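Local coordinates for protein chitooligosaccharide oxidase (Gibberella zeae, PDB 6Y0R) that oxidises the C1 hydroxyl of chitooligosaccharides to the lactone with its bound FAD, passing the electrons to molecular oxygen to give hydrogen peroxide, at residues 172-177 with 261-266; 227-232 with 310-315; 252-257 with 294-299; 284-289 with 305-310; 236-241 with 276-281. All coordinates share one frame; numbering follows the deposited sequence.

Contact 1 of 5, residues 172-177 with 261-266; sequences ARKHGL and MPAEIT
R173 reaches from helix 172-175 to the loop and turn leading into strand 265-272 and meets the carbonyls of M261, P262 and I265. Its NH1 bonds to P262 O at 2.9 Å and to I265 O at 3.0 Å. Both oxygens are nearly coplanar with the guanidinium. I265 O is met in its own carbonyl plane, whereas NH1 stands above the carbonyl plane of P262. The opposite face of P262 O takes I265 N, the closing bond of the type I turn P262-I265. R173 NH2 has a weak bond to M261 O at 3.4 Å. A water also bridges this pair. The M261 methyl CE lies over one guanidinium face, to one side of its centre, 3.7 Å from R173 CZ. The bend at chi3 (70°) places R173 NE, which donates to G380 O. At the root of the same residue, R173 N donates to T266 OG1 at 3.0 Å in a fairly straight bond (162°). This contact joins the FAD-binding PCMH-type domain to the seven-stranded antiparallel sheet that contains strand 265-272. Toward the surface, K174 NZ forms a salt bridge with E264 OE2 at 2.8 Å, on the syn side of the carboxylate but 34° out of its plane. K174 CD rests on A263 CB at 3.8 Å. Further out, the side chains of R173 and M261 both touch I378 of strand 371-378.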
# COMPACT_ATOMS: atom_id res chain seq x y z
N ALA A 172 -9.25 -2.43 -8.50
CA ALA A 172 -9.80 -1.87 -7.24
C ALA A 172 -11.26 -1.42 -7.43
O ALA A 172 -12.07 -1.59 -6.51
CB ALA A 172 -8.93 -0.71 -6.79
N ARG A 173 -11.58 -0.77 -8.53
CA ARG A 173 -12.92 -0.16 -8.63
C ARG A 173 -13.94 -1.28 -8.79
O ARG A 173 -15.09 -1.06 -8.41
CB ARG A 173 -13.02 0.86 -9.75
CG ARG A 173 -12.13 2.07 -9.49
CD ARG A 173 -12.29 3.19 -10.48
NE ARG A 173 -13.57 3.89 -10.36
CZ ARG A 173 -14.62 3.70 -11.13
NH1 ARG A 173 -14.62 2.78 -12.07
NH2 ARG A 173 -15.69 4.45 -10.93
N LYS A 174 -13.54 -2.47 -9.25
CA LYS A 174 -14.52 -3.59 -9.33
C LYS A 174 -14.57 -4.39 -8.03
O LYS A 174 -15.68 -4.81 -7.61
CB LYS A 174 -14.18 -4.50 -10.49
CG LYS A 174 -15.15 -5.65 -10.70
CD LYS A 174 -16.52 -5.17 -11.18
CE LYS A 174 -17.49 -6.33 -11.28
NZ LYS A 174 -18.72 -5.89 -11.95
N HIS A 175 -13.43 -4.64 -7.40
CA HIS A 175 -13.35 -5.64 -6.30
C HIS A 175 -12.91 -5.01 -4.97
O HIS A 175 -12.99 -5.69 -3.96
CB HIS A 175 -12.44 -6.80 -6.68
CG HIS A 175 -13.00 -7.65 -7.77
ND1 HIS A 175 -14.14 -8.43 -7.58
CD2 HIS A 175 -12.62 -7.82 -9.06
CE1 HIS A 175 -14.40 -9.07 -8.74
NE2 HIS A 175 -13.51 -8.68 -9.66
N GLY A 176 -12.54 -3.74 -4.97
CA GLY A 176 -12.19 -3.01 -3.75
C GLY A 176 -10.71 -3.01 -3.48
O GLY A 176 -9.92 -3.54 -4.30
N LEU A 177 -10.36 -2.55 -2.29
CA LEU A 177 -8.99 -2.67 -1.77
C LEU A 177 -8.77 -4.11 -1.36
O LEU A 177 -9.75 -4.88 -1.19
CB LEU A 177 -8.79 -1.76 -0.55
CG LEU A 177 -9.09 -0.29 -0.77
CD1 LEU A 177 -9.21 0.46 0.56
CD2 LEU A 177 -8.06 0.33 -1.69
N MET A 261 -17.78 6.32 -14.62
CA MET A 261 -17.36 5.20 -15.48
C MET A 261 -17.68 3.88 -14.77
O MET A 261 -17.67 3.74 -13.54
CB MET A 261 -15.89 5.29 -15.85
CG MET A 261 -14.97 4.91 -14.71
SD MET A 261 -13.26 5.40 -15.23
CE MET A 261 -12.33 4.99 -13.76
N PRO A 262 -17.92 2.80 -15.54
CA PRO A 262 -18.23 1.51 -14.95
C PRO A 262 -17.11 0.97 -14.05
O PRO A 262 -15.93 1.32 -14.26
CB PRO A 262 -18.44 0.56 -16.14
CG PRO A 262 -18.73 1.50 -17.30
CD PRO A 262 -17.94 2.76 -17.01
N ALA A 263 -17.50 0.10 -13.13
CA ALA A 263 -16.62 -0.54 -12.13
C ALA A 263 -15.50 -1.33 -12.84
O ALA A 263 -14.45 -1.52 -12.23
CB ALA A 263 -17.43 -1.44 -11.22
N GLU A 264 -15.76 -1.86 -14.05
CA GLU A 264 -14.75 -2.66 -14.79
C GLU A 264 -13.50 -1.85 -15.16
O GLU A 264 -12.53 -2.52 -15.59
CB GLU A 264 -15.40 -3.20 -16.08
CG GLU A 264 -16.35 -4.35 -15.80
CD GLU A 264 -17.68 -3.99 -15.16
OE1 GLU A 264 -18.14 -2.82 -15.31
OE2 GLU A 264 -18.25 -4.88 -14.50
N ILE A 265 -13.52 -0.51 -15.06
CA ILE A 265 -12.32 0.30 -15.38
C ILE A 265 -11.66 0.77 -14.08
O ILE A 265 -12.34 1.30 -13.25
CB ILE A 265 -12.64 1.53 -16.24
CG1 ILE A 265 -13.34 1.20 -17.55
CG2 ILE A 265 -11.37 2.31 -16.46
CD1 ILE A 265 -13.79 2.39 -18.27
N THR A 266 -10.35 0.56 -13.93
CA THR A 266 -9.50 1.22 -12.94
C THR A 266 -8.40 1.91 -13.73
O THR A 266 -7.82 1.25 -14.60
CB THR A 266 -9.02 0.28 -11.84
OG1 THR A 266 -10.11 -0.33 -11.13
CG2 THR A 266 -8.13 1.01 -10.86
O HOH W 1 -18.52 5.28 -11.45

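Contact 2 of 5, residues 227-232 with 310-315; sequences FAAPEK and VDWMGL
P230 O accepts from W312 N at 3.0 Å, nearly along the C=O axis. The bond ties a linker to the first turn of helix 312-320. That linker joins strand 218-228 of the FAD-binding part to strand 233-239 of the seven-stranded antiparallel sheet. D311 is the N-cap of the helix. Its chi1 of 65° puts CG between the backbone N and the carbonyl carbon; from there OD1 accepts from G314 N at 2.9 Å in a straight bond (165°). The CA of the same D311 makes a CA-H...O contact with E231 O at 3.3 Å. Two waters donate to E231 OE1 and OE2 and reach D311 OD2 by weak, unsettled bonds. They may ease the repulsion of like charges, and E231 OE1 also has a salt bridge to K146. Below the polar layer, P230 lies alongside W312. A229 CB meets W312 CB at 3.8 Å, and P230 CD lies 3.9 Å from W312 CE3.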
# COMPACT_ATOMS: atom_id res chain seq x y z
N PHE A 227 -12.01 -13.91 -5.80
CA PHE A 227 -12.91 -13.82 -6.97
C PHE A 227 -12.28 -14.63 -8.11
O PHE A 227 -11.08 -15.00 -8.05
CB PHE A 227 -13.22 -12.38 -7.40
CG PHE A 227 -12.02 -11.51 -7.63
CD1 PHE A 227 -11.40 -11.45 -8.87
CD2 PHE A 227 -11.53 -10.72 -6.60
CE1 PHE A 227 -10.29 -10.63 -9.08
CE2 PHE A 227 -10.41 -9.93 -6.80
CZ PHE A 227 -9.80 -9.88 -8.04
N ALA A 228 -13.10 -15.01 -9.07
CA ALA A 228 -12.60 -15.72 -10.27
C ALA A 228 -11.62 -14.80 -11.01
O ALA A 228 -11.99 -13.67 -11.34
CB ALA A 228 -13.78 -16.12 -11.13
N ALA A 229 -10.43 -15.28 -11.30
CA ALA A 229 -9.37 -14.54 -12.05
C ALA A 229 -9.87 -14.36 -13.46
O ALA A 229 -10.21 -15.35 -14.13
CB ALA A 229 -8.09 -15.30 -11.97
N PRO A 230 -9.95 -13.11 -13.96
CA PRO A 230 -10.46 -12.87 -15.30
C PRO A 230 -9.69 -13.64 -16.38
O PRO A 230 -8.45 -13.67 -16.39
CB PRO A 230 -10.27 -11.37 -15.53
CG PRO A 230 -10.19 -10.77 -14.13
CD PRO A 230 -9.69 -11.86 -13.22
N GLU A 231 -10.46 -14.27 -17.28
CA GLU A 231 -9.91 -14.88 -18.51
C GLU A 231 -9.48 -13.78 -19.49
O GLU A 231 -8.51 -13.95 -20.22
CB GLU A 231 -10.99 -15.79 -19.11
CG GLU A 231 -10.62 -16.39 -20.44
CD GLU A 231 -9.46 -17.38 -20.44
OE1 GLU A 231 -9.03 -17.83 -19.35
OE2 GLU A 231 -8.97 -17.68 -21.55
N LYS A 232 -10.22 -12.69 -19.54
CA LYS A 232 -10.00 -11.57 -20.46
C LYS A 232 -9.99 -10.28 -19.64
O LYS A 232 -11.04 -9.88 -19.09
CB LYS A 232 -11.08 -11.54 -21.54
CG LYS A 232 -11.01 -12.70 -22.55
CD LYS A 232 -12.14 -12.69 -23.53
CE LYS A 232 -12.09 -13.84 -24.52
NZ LYS A 232 -12.42 -15.16 -23.90
N VAL A 310 -5.34 -9.76 -22.18
CA VAL A 310 -4.58 -10.88 -21.59
C VAL A 310 -5.48 -11.56 -20.56
O VAL A 310 -6.66 -11.19 -20.43
CB VAL A 310 -3.26 -10.37 -20.99
CG1 VAL A 310 -2.33 -9.86 -22.07
CG2 VAL A 310 -3.49 -9.28 -19.96
N ASP A 311 -4.97 -12.57 -19.87
CA ASP A 311 -5.65 -13.15 -18.70
C ASP A 311 -5.03 -12.54 -17.46
O ASP A 311 -4.07 -11.74 -17.54
CB ASP A 311 -5.63 -14.69 -18.75
CG ASP A 311 -4.25 -15.30 -18.64
OD1 ASP A 311 -3.37 -14.72 -17.95
OD2 ASP A 311 -4.08 -16.39 -19.24
N TRP A 312 -5.61 -12.84 -16.32
CA TRP A 312 -5.19 -12.23 -15.04
C TRP A 312 -3.68 -12.39 -14.82
O TRP A 312 -2.98 -11.43 -14.44
CB TRP A 312 -6.01 -12.87 -13.93
CG TRP A 312 -5.59 -12.38 -12.58
CD1 TRP A 312 -4.91 -13.04 -11.61
CD2 TRP A 312 -5.78 -11.04 -12.11
NE1 TRP A 312 -4.67 -12.21 -10.55
CE2 TRP A 312 -5.22 -10.99 -10.82
CE3 TRP A 312 -6.35 -9.90 -12.68
CZ2 TRP A 312 -5.26 -9.83 -10.04
CZ3 TRP A 312 -6.41 -8.77 -11.90
CH2 TRP A 312 -5.87 -8.74 -10.61
N MET A 313 -3.12 -13.59 -14.98
CA MET A 313 -1.70 -13.80 -14.69
C MET A 313 -0.86 -13.02 -15.71
O MET A 313 0.19 -12.50 -15.33
CB MET A 313 -1.37 -15.30 -14.71
CG MET A 313 -0.09 -15.63 -14.09
SD MET A 313 -0.09 -15.37 -12.29
CE MET A 313 1.33 -14.28 -12.23
N GLY A 314 -1.32 -12.89 -16.95
CA GLY A 314 -0.72 -12.03 -17.99
C GLY A 314 -0.71 -10.54 -17.60
O GLY A 314 0.30 -9.85 -17.84
N LEU A 315 -1.78 -10.10 -16.97
CA LEU A 315 -1.93 -8.71 -16.50
C LEU A 315 -0.93 -8.51 -15.36
O LEU A 315 -0.21 -7.49 -15.37
CB LEU A 315 -3.39 -8.52 -16.10
CG LEU A 315 -3.90 -7.10 -15.82
CD1 LEU A 315 -3.33 -6.57 -14.55
CD2 LEU A 315 -3.76 -6.18 -16.98
O HOH W 2 -6.43 -18.72 -19.16
O HOH W 3 -6.46 -16.77 -21.65

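Contact 3 of 5, residues 252-257 with 294-299; sequences YDFQEF and QPLVQK
D253 faces K299 where helices 247-260 and 286-300 pack nearly antiparallel. The axes of the two short segments come within 10.0 Å and run at 161°. The D253 and K299 side chains cross at about a right angle, with D253 OD2 3.8 Å from K299 CB. Their charged ends do not touch: D253 OD1 and K299 NZ are 4.8 Å apart. Two waters fill in. One donates to D253 OD2 and to K299 O, and the other donates to D253 OD1 and takes a weak bond from K299 NZ. Q249 NE2 also donates to D253 OD1. One residue on, the F254 ring packs on M267, M269, M376 and I378 of the sheet. F254 still offers L296 its backbone and ring edge: F254 CD1 is 4.3 Å from L296 CD2. A turn later, F257 CG, anti to the backbone N (chi1 178°), starts the ring toward helix 286-300. There L296 CB stands over the ring centre, 4.0 Å from the F257 centroid, in a CH-pi contact. L296 CD1 presses on F257 CB at 3.8 Å. At the ring edge, F257 CE1 meets P295 CB at 4.1 Å. These two helices cover one face of the seven-stranded antiparallel sheet. L296 packs against F254 and F257, so apolar packing carries the join on the sheet side, while the opposite charges of D253 and K299 are linked only indirectly, through water.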
# COMPACT_ATOMS: atom_id res chain seq x y z
N TYR A 252 -9.27 17.59 -15.57
CA TYR A 252 -10.65 17.75 -15.09
C TYR A 252 -11.56 16.77 -15.84
O TYR A 252 -12.38 16.11 -15.23
CB TYR A 252 -11.12 19.19 -15.25
CG TYR A 252 -12.50 19.42 -14.69
CD1 TYR A 252 -12.68 19.61 -13.33
CD2 TYR A 252 -13.61 19.48 -15.50
CE1 TYR A 252 -13.94 19.84 -12.81
CE2 TYR A 252 -14.88 19.67 -14.99
CZ TYR A 252 -15.04 19.90 -13.64
OH TYR A 252 -16.28 20.10 -13.12
N ASP A 253 -11.38 16.64 -17.15
CA ASP A 253 -12.21 15.74 -17.97
C ASP A 253 -11.94 14.29 -17.58
O ASP A 253 -12.88 13.50 -17.48
CB ASP A 253 -11.95 15.91 -19.45
CG ASP A 253 -12.50 17.22 -20.01
OD1 ASP A 253 -13.39 17.83 -19.34
OD2 ASP A 253 -12.01 17.60 -21.09
N PHE A 254 -10.68 13.98 -17.28
CA PHE A 254 -10.31 12.64 -16.77
C PHE A 254 -11.09 12.35 -15.48
O PHE A 254 -11.71 11.30 -15.31
CB PHE A 254 -8.80 12.60 -16.54
CG PHE A 254 -8.22 11.29 -16.06
CD1 PHE A 254 -8.11 10.20 -16.90
CD2 PHE A 254 -7.76 11.18 -14.77
CE1 PHE A 254 -7.55 9.01 -16.44
CE2 PHE A 254 -7.19 9.99 -14.31
CZ PHE A 254 -7.11 8.90 -15.14
N GLN A 255 -10.99 13.26 -14.51
CA GLN A 255 -11.71 13.12 -13.24
C GLN A 255 -13.23 12.94 -13.47
O GLN A 255 -13.83 12.07 -12.83
CB GLN A 255 -11.42 14.35 -12.39
CG GLN A 255 -12.38 14.48 -11.22
CD GLN A 255 -12.21 15.78 -10.49
OE1 GLN A 255 -12.88 16.79 -10.78
NE2 GLN A 255 -11.28 15.79 -9.58
N GLU A 256 -13.84 13.80 -14.27
CA GLU A 256 -15.32 13.77 -14.48
C GLU A 256 -15.72 12.46 -15.13
O GLU A 256 -16.79 11.92 -14.78
CB GLU A 256 -15.77 14.96 -15.32
CG GLU A 256 -15.58 16.28 -14.59
CD GLU A 256 -16.23 16.32 -13.23
OE1 GLU A 256 -15.52 16.37 -12.22
OE2 GLU A 256 -17.47 16.28 -13.16
N PHE A 257 -14.93 11.96 -16.10
CA PHE A 257 -15.18 10.63 -16.71
C PHE A 257 -15.14 9.57 -15.62
O PHE A 257 -15.98 8.68 -15.56
CB PHE A 257 -14.19 10.35 -17.84
CG PHE A 257 -14.36 9.01 -18.48
CD1 PHE A 257 -15.25 8.84 -19.54
CD2 PHE A 257 -13.61 7.93 -18.07
CE1 PHE A 257 -15.41 7.59 -20.13
CE2 PHE A 257 -13.76 6.69 -18.67
CZ PHE A 257 -14.64 6.52 -19.72
N GLN A 294 -14.29 5.68 -25.45
CA GLN A 294 -14.49 6.63 -26.57
C GLN A 294 -14.93 8.00 -26.05
O GLN A 294 -14.44 8.99 -26.54
CB GLN A 294 -15.42 6.01 -27.62
CG GLN A 294 -15.28 6.64 -29.00
CD GLN A 294 -13.87 6.83 -29.53
OE1 GLN A 294 -12.99 5.98 -29.39
NE2 GLN A 294 -13.63 7.97 -30.14
N PRO A 295 -15.83 8.16 -25.05
CA PRO A 295 -16.14 9.51 -24.56
C PRO A 295 -14.94 10.29 -24.01
O PRO A 295 -14.87 11.52 -24.16
CB PRO A 295 -17.16 9.27 -23.43
CG PRO A 295 -17.75 7.93 -23.78
CD PRO A 295 -16.62 7.12 -24.38
N LEU A 296 -14.03 9.61 -23.33
CA LEU A 296 -12.82 10.28 -22.81
C LEU A 296 -11.90 10.65 -23.96
O LEU A 296 -11.40 11.77 -24.00
CB LEU A 296 -12.08 9.33 -21.86
CG LEU A 296 -10.88 9.97 -21.20
CD1 LEU A 296 -11.33 11.08 -20.30
CD2 LEU A 296 -10.08 8.90 -20.47
N VAL A 297 -11.71 9.75 -24.91
CA VAL A 297 -10.92 10.06 -26.14
C VAL A 297 -11.51 11.32 -26.79
O VAL A 297 -10.74 12.24 -27.16
CB VAL A 297 -10.93 8.84 -27.06
CG1 VAL A 297 -10.40 9.17 -28.43
CG2 VAL A 297 -10.21 7.67 -26.40
N GLN A 298 -12.83 11.39 -26.92
CA GLN A 298 -13.50 12.55 -27.56
C GLN A 298 -13.31 13.81 -26.71
O GLN A 298 -13.20 14.91 -27.26
CB GLN A 298 -14.98 12.24 -27.84
CG GLN A 298 -15.15 11.33 -29.05
CD GLN A 298 -16.29 11.76 -29.95
OE1 GLN A 298 -16.68 12.92 -29.97
NE2 GLN A 298 -16.87 10.81 -30.67
N LYS A 299 -13.25 13.72 -25.38
CA LYS A 299 -12.97 14.90 -24.55
C LYS A 299 -11.58 15.47 -24.90
O LYS A 299 -11.40 16.69 -24.91
CB LYS A 299 -13.06 14.56 -23.05
CG LYS A 299 -14.48 14.34 -22.52
CD LYS A 299 -15.26 15.62 -22.59
CE LYS A 299 -16.69 15.48 -22.15
NZ LYS A 299 -17.27 16.83 -21.90
O HOH W 4 -9.87 18.17 -22.59
O HOH W 5 -15.45 19.24 -20.55

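Contact 4 of 5, residues 284-289 with 305-310; sequences GDEASL and VTATTV
L289 makes the close apolar part of this contact, where helix 286-300 packs over strand 305-310, the outermost strand of the antiparallel sheet. The helix is the connection of a beta-alpha-beta crossover between the parallel strands 275-283 and 305-310, with strand 233-239 between them. L289 CD1 touches V305 CG1 and A307 CB, both at 4.1 Å. The L289 and V305 side chains cross obliquely. F236 and Y282 also touch L289, while L293 and V297 of the same helix lie against V305, so this side is buried. At the start of the helix, D285 is the N-cap. Its OD1 takes S288 N at 3.0 Å, and S288 OG from above the carboxylate plane. T309 comes up to this first turn: its OG1 lies 3.0 Å from E286 N and is hydrogen-bonded to T234 OG1. The other side is looser and wetter. E286 CG, anti to the backbone N (chi1 -179°), starts an extended chain over the strand backbone. Both E286 carboxylate oxygens lie 3.3 Å from A307 O, an acceptor. R290 NH2 forms a salt bridge with E286 OE2, and R290 NH1 donates to V305 O. E286 OE1 takes a water at 2.8 Å, and the same water accepts from T309 N. The E286 chain also packs on A307 and T309, while its carboxylate relies on R290 and water. The charge of R290 probably offsets the repulsion from A307 O.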
# COMPACT_ATOMS: atom_id res chain seq x y z
N GLY A 284 -12.67 -7.20 -19.21
CA GLY A 284 -13.37 -7.41 -20.48
C GLY A 284 -12.40 -7.32 -21.64
O GLY A 284 -11.17 -7.22 -21.41
N ASP A 285 -12.92 -7.40 -22.87
CA ASP A 285 -12.04 -7.47 -24.06
C ASP A 285 -11.74 -6.10 -24.67
O ASP A 285 -12.27 -5.05 -24.25
CB ASP A 285 -12.62 -8.43 -25.10
CG ASP A 285 -13.92 -8.00 -25.73
OD1 ASP A 285 -14.23 -6.81 -25.75
OD2 ASP A 285 -14.58 -8.90 -26.29
N GLU A 286 -10.86 -6.11 -25.65
CA GLU A 286 -10.33 -4.85 -26.21
C GLU A 286 -11.45 -4.05 -26.86
O GLU A 286 -11.51 -2.80 -26.68
CB GLU A 286 -9.20 -5.15 -27.19
CG GLU A 286 -8.64 -3.87 -27.76
CD GLU A 286 -7.34 -4.03 -28.53
OE1 GLU A 286 -6.79 -5.14 -28.56
OE2 GLU A 286 -6.83 -3.01 -29.03
N ALA A 287 -12.30 -4.69 -27.66
CA ALA A 287 -13.37 -3.95 -28.36
C ALA A 287 -14.25 -3.21 -27.36
O ALA A 287 -14.57 -2.03 -27.61
CB ALA A 287 -14.16 -4.91 -29.24
N SER A 288 -14.60 -3.86 -26.25
CA SER A 288 -15.47 -3.32 -25.18
C SER A 288 -14.74 -2.15 -24.49
O SER A 288 -15.39 -1.13 -24.21
CB SER A 288 -15.86 -4.37 -24.17
OG SER A 288 -16.71 -5.34 -24.76
N LEU A 289 -13.44 -2.32 -24.25
CA LEU A 289 -12.61 -1.23 -23.63
C LEU A 289 -12.62 -0.01 -24.55
O LEU A 289 -12.82 1.14 -24.07
CB LEU A 289 -11.20 -1.76 -23.37
CG LEU A 289 -10.20 -0.79 -22.75
CD1 LEU A 289 -9.45 -0.02 -23.80
CD2 LEU A 289 -10.86 0.13 -21.73
N VAL A 305 -5.67 5.23 -28.21
CA VAL A 305 -5.63 4.22 -27.13
C VAL A 305 -4.81 3.05 -27.66
O VAL A 305 -5.16 2.54 -28.74
CB VAL A 305 -7.04 3.78 -26.76
CG1 VAL A 305 -7.07 2.64 -25.77
CG2 VAL A 305 -7.84 4.97 -26.25
N THR A 306 -3.82 2.61 -26.90
CA THR A 306 -3.16 1.30 -27.11
C THR A 306 -3.73 0.35 -26.07
O THR A 306 -3.98 0.76 -24.94
CB THR A 306 -1.64 1.38 -27.07
OG1 THR A 306 -1.22 1.78 -25.77
CG2 THR A 306 -1.07 2.33 -28.11
N ALA A 307 -3.95 -0.91 -26.42
CA ALA A 307 -4.64 -1.85 -25.52
C ALA A 307 -4.35 -3.28 -25.93
O ALA A 307 -4.23 -3.60 -27.16
CB ALA A 307 -6.12 -1.59 -25.50
N THR A 308 -4.26 -4.13 -24.93
CA THR A 308 -4.00 -5.56 -25.14
C THR A 308 -4.84 -6.36 -24.17
O THR A 308 -4.79 -6.08 -22.97
CB THR A 308 -2.52 -5.90 -24.98
OG1 THR A 308 -1.73 -5.11 -25.86
CG2 THR A 308 -2.28 -7.37 -25.24
N THR A 309 -5.56 -7.36 -24.68
CA THR A 309 -6.31 -8.28 -23.81
C THR A 309 -5.41 -9.46 -23.45
O THR A 309 -4.89 -10.16 -24.39
CB THR A 309 -7.61 -8.73 -24.46
OG1 THR A 309 -8.35 -7.57 -24.83
CG2 THR A 309 -8.46 -9.58 -23.55
N VAL A 310 -5.34 -9.76 -22.18
CA VAL A 310 -4.58 -10.88 -21.59
C VAL A 310 -5.48 -11.56 -20.56
O VAL A 310 -6.66 -11.19 -20.43
CB VAL A 310 -3.26 -10.37 -20.99
CG1 VAL A 310 -2.33 -9.86 -22.07
CG2 VAL A 310 -3.49 -9.28 -19.96
O HOH W 6 -6.16 -7.59 -27.43

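Contact 5 of 5, residues 236-241 with 276-281; sequences FDIGLN and YSVDGA
F236 and I238 pair with G280 and V278 as antiparallel hydrogen-bonded pairs, the axes of the two short segments 4.5 Å apart and running at 168°. F236 N to G280 O is 3.0 Å and I238 N to V278 O 2.9 Å, each with its reciprocal bond. Strands 233-239 and 275-283 are neighbours in the seven-stranded antiparallel sheet. On the helix-covered face, F236 CG, between the backbone N and the carbonyl carbon (chi1 62°), starts the ring over G280. G280 CA sits under one ring face, to one side of its centre, 3.9 Å from the F236 centroid in a CH-pi contact. The ring lies directly against the glycine backbone, F236 CE1 3.4 Å from G280 C. Beside the ring, V278 CG1 touches F236 CE2 at 4.1 Å, and I238 CB and V278 CB are neighbours at 3.9 Å. L289 and L293 cover F236, and F254 covers V278. The other face holds D237, S277 and D279. D237 and D279 cross with carboxylate planes 26° apart, and D279 OD2 accepts from Q268 NE2. A water contacts D237 OD1, S277 OG and V278 O. Farther along, the L240 N bond to Y276 O is weak, and L240 CD1 meets Y276 CB at 4.1 Å.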
# COMPACT_ATOMS: atom_id res chain seq x y z
N PHE A 236 -4.38 -0.93 -20.86
CA PHE A 236 -4.44 0.12 -21.88
C PHE A 236 -3.61 1.32 -21.44
O PHE A 236 -3.31 1.49 -20.27
CB PHE A 236 -5.87 0.54 -22.20
CG PHE A 236 -6.65 1.14 -21.06
CD1 PHE A 236 -7.39 0.35 -20.19
CD2 PHE A 236 -6.63 2.52 -20.86
CE1 PHE A 236 -8.10 0.92 -19.15
CE2 PHE A 236 -7.35 3.09 -19.81
CZ PHE A 236 -8.08 2.28 -18.96
N ASP A 237 -3.24 2.11 -22.44
CA ASP A 237 -2.45 3.34 -22.27
C ASP A 237 -2.95 4.37 -23.27
O ASP A 237 -3.36 4.00 -24.39
CB ASP A 237 -0.96 3.04 -22.45
CG ASP A 237 -0.42 2.12 -21.36
OD1 ASP A 237 -0.11 2.63 -20.23
OD2 ASP A 237 -0.42 0.88 -21.60
N ILE A 238 -2.90 5.63 -22.85
CA ILE A 238 -3.20 6.79 -23.72
C ILE A 238 -2.05 7.77 -23.57
O ILE A 238 -1.89 8.37 -22.50
CB ILE A 238 -4.54 7.46 -23.40
CG1 ILE A 238 -5.68 6.45 -23.23
CG2 ILE A 238 -4.86 8.43 -24.50
CD1 ILE A 238 -6.99 7.05 -22.85
N GLY A 239 -1.30 7.94 -24.67
CA GLY A 239 -0.21 8.91 -24.74
C GLY A 239 -0.80 10.27 -24.98
O GLY A 239 -1.75 10.38 -25.75
N LEU A 240 -0.28 11.27 -24.29
CA LEU A 240 -0.83 12.64 -24.34
C LEU A 240 0.30 13.61 -24.68
O LEU A 240 1.44 13.34 -24.31
CB LEU A 240 -1.49 13.02 -23.01
CG LEU A 240 -2.75 12.23 -22.64
CD1 LEU A 240 -3.21 12.60 -21.24
CD2 LEU A 240 -3.85 12.47 -23.65
N ASN A 241 -0.07 14.72 -25.31
CA ASN A 241 0.85 15.83 -25.62
C ASN A 241 0.20 17.09 -25.06
O ASN A 241 -0.32 17.92 -25.83
CB ASN A 241 1.11 15.85 -27.13
CG ASN A 241 2.12 16.90 -27.53
OD1 ASN A 241 3.00 17.27 -26.76
ND2 ASN A 241 1.96 17.41 -28.74
N TYR A 276 2.39 13.72 -19.71
CA TYR A 276 1.17 13.13 -19.09
C TYR A 276 0.83 11.83 -19.84
O TYR A 276 0.96 11.81 -21.08
CB TYR A 276 0.00 14.12 -19.19
CG TYR A 276 0.18 15.42 -18.44
CD1 TYR A 276 0.98 16.44 -18.94
CD2 TYR A 276 -0.48 15.66 -17.24
CE1 TYR A 276 1.12 17.64 -18.27
CE2 TYR A 276 -0.32 16.85 -16.54
CZ TYR A 276 0.47 17.86 -17.07
OH TYR A 276 0.62 19.06 -16.42
N SER A 277 0.33 10.79 -19.16
CA SER A 277 -0.08 9.54 -19.82
C SER A 277 -1.13 8.85 -18.97
O SER A 277 -0.98 8.87 -17.75
CB SER A 277 1.10 8.62 -20.06
OG SER A 277 0.67 7.48 -20.80
N VAL A 278 -2.13 8.25 -19.59
CA VAL A 278 -3.15 7.44 -18.90
C VAL A 278 -2.73 5.98 -18.95
O VAL A 278 -2.25 5.52 -20.01
CB VAL A 278 -4.54 7.66 -19.50
CG1 VAL A 278 -5.52 6.69 -18.89
CG2 VAL A 278 -5.00 9.09 -19.34
N ASP A 279 -2.85 5.25 -17.84
CA ASP A 279 -2.74 3.77 -17.90
C ASP A 279 -3.82 3.16 -17.04
O ASP A 279 -4.25 3.76 -16.05
CB ASP A 279 -1.36 3.23 -17.55
CG ASP A 279 -1.08 3.33 -16.11
OD1 ASP A 279 -0.63 4.43 -15.70
OD2 ASP A 279 -1.30 2.28 -15.40
N GLY A 280 -4.30 1.98 -17.43
CA GLY A 280 -5.35 1.35 -16.64
C GLY A 280 -5.59 -0.07 -17.06
O GLY A 280 -4.87 -0.59 -17.95
N ALA A 281 -6.60 -0.67 -16.47
CA ALA A 281 -7.04 -2.04 -16.81
C ALA A 281 -8.56 -2.07 -16.88
O ALA A 281 -9.23 -1.40 -16.11
CB ALA A 281 -6.56 -3.06 -15.83
O HOH W 7 0.72 4.99 -20.09
O HOH W 8 1.95 15.17 -22.21

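Contacts 1, 4 and 5 all reach the seven-stranded antiparallel sheet. T266 O of contact 1 lies 2.9 Å from A281 N of contact 5, a probable hydrogen bond between neighbouring strands. T306 N of contact 4 lies 2.9 Å from D237 O of contact 5. Contact 3 packs on the same sheet, F254 CE1 being 3.9 Å from V278 CG2. It also shares helix 286-300 with contact 4. Contacts 2 and 4 share V310. Contacts 1 and 2 both join the FAD-binding part to the sheet region and meet where the H175 and F227 rings stack. From side chain to FAD, A172 of contact 1 is about 8 Å away, D279 of contact 5 about 10 Å and W312 of contact 2 about 11 Å.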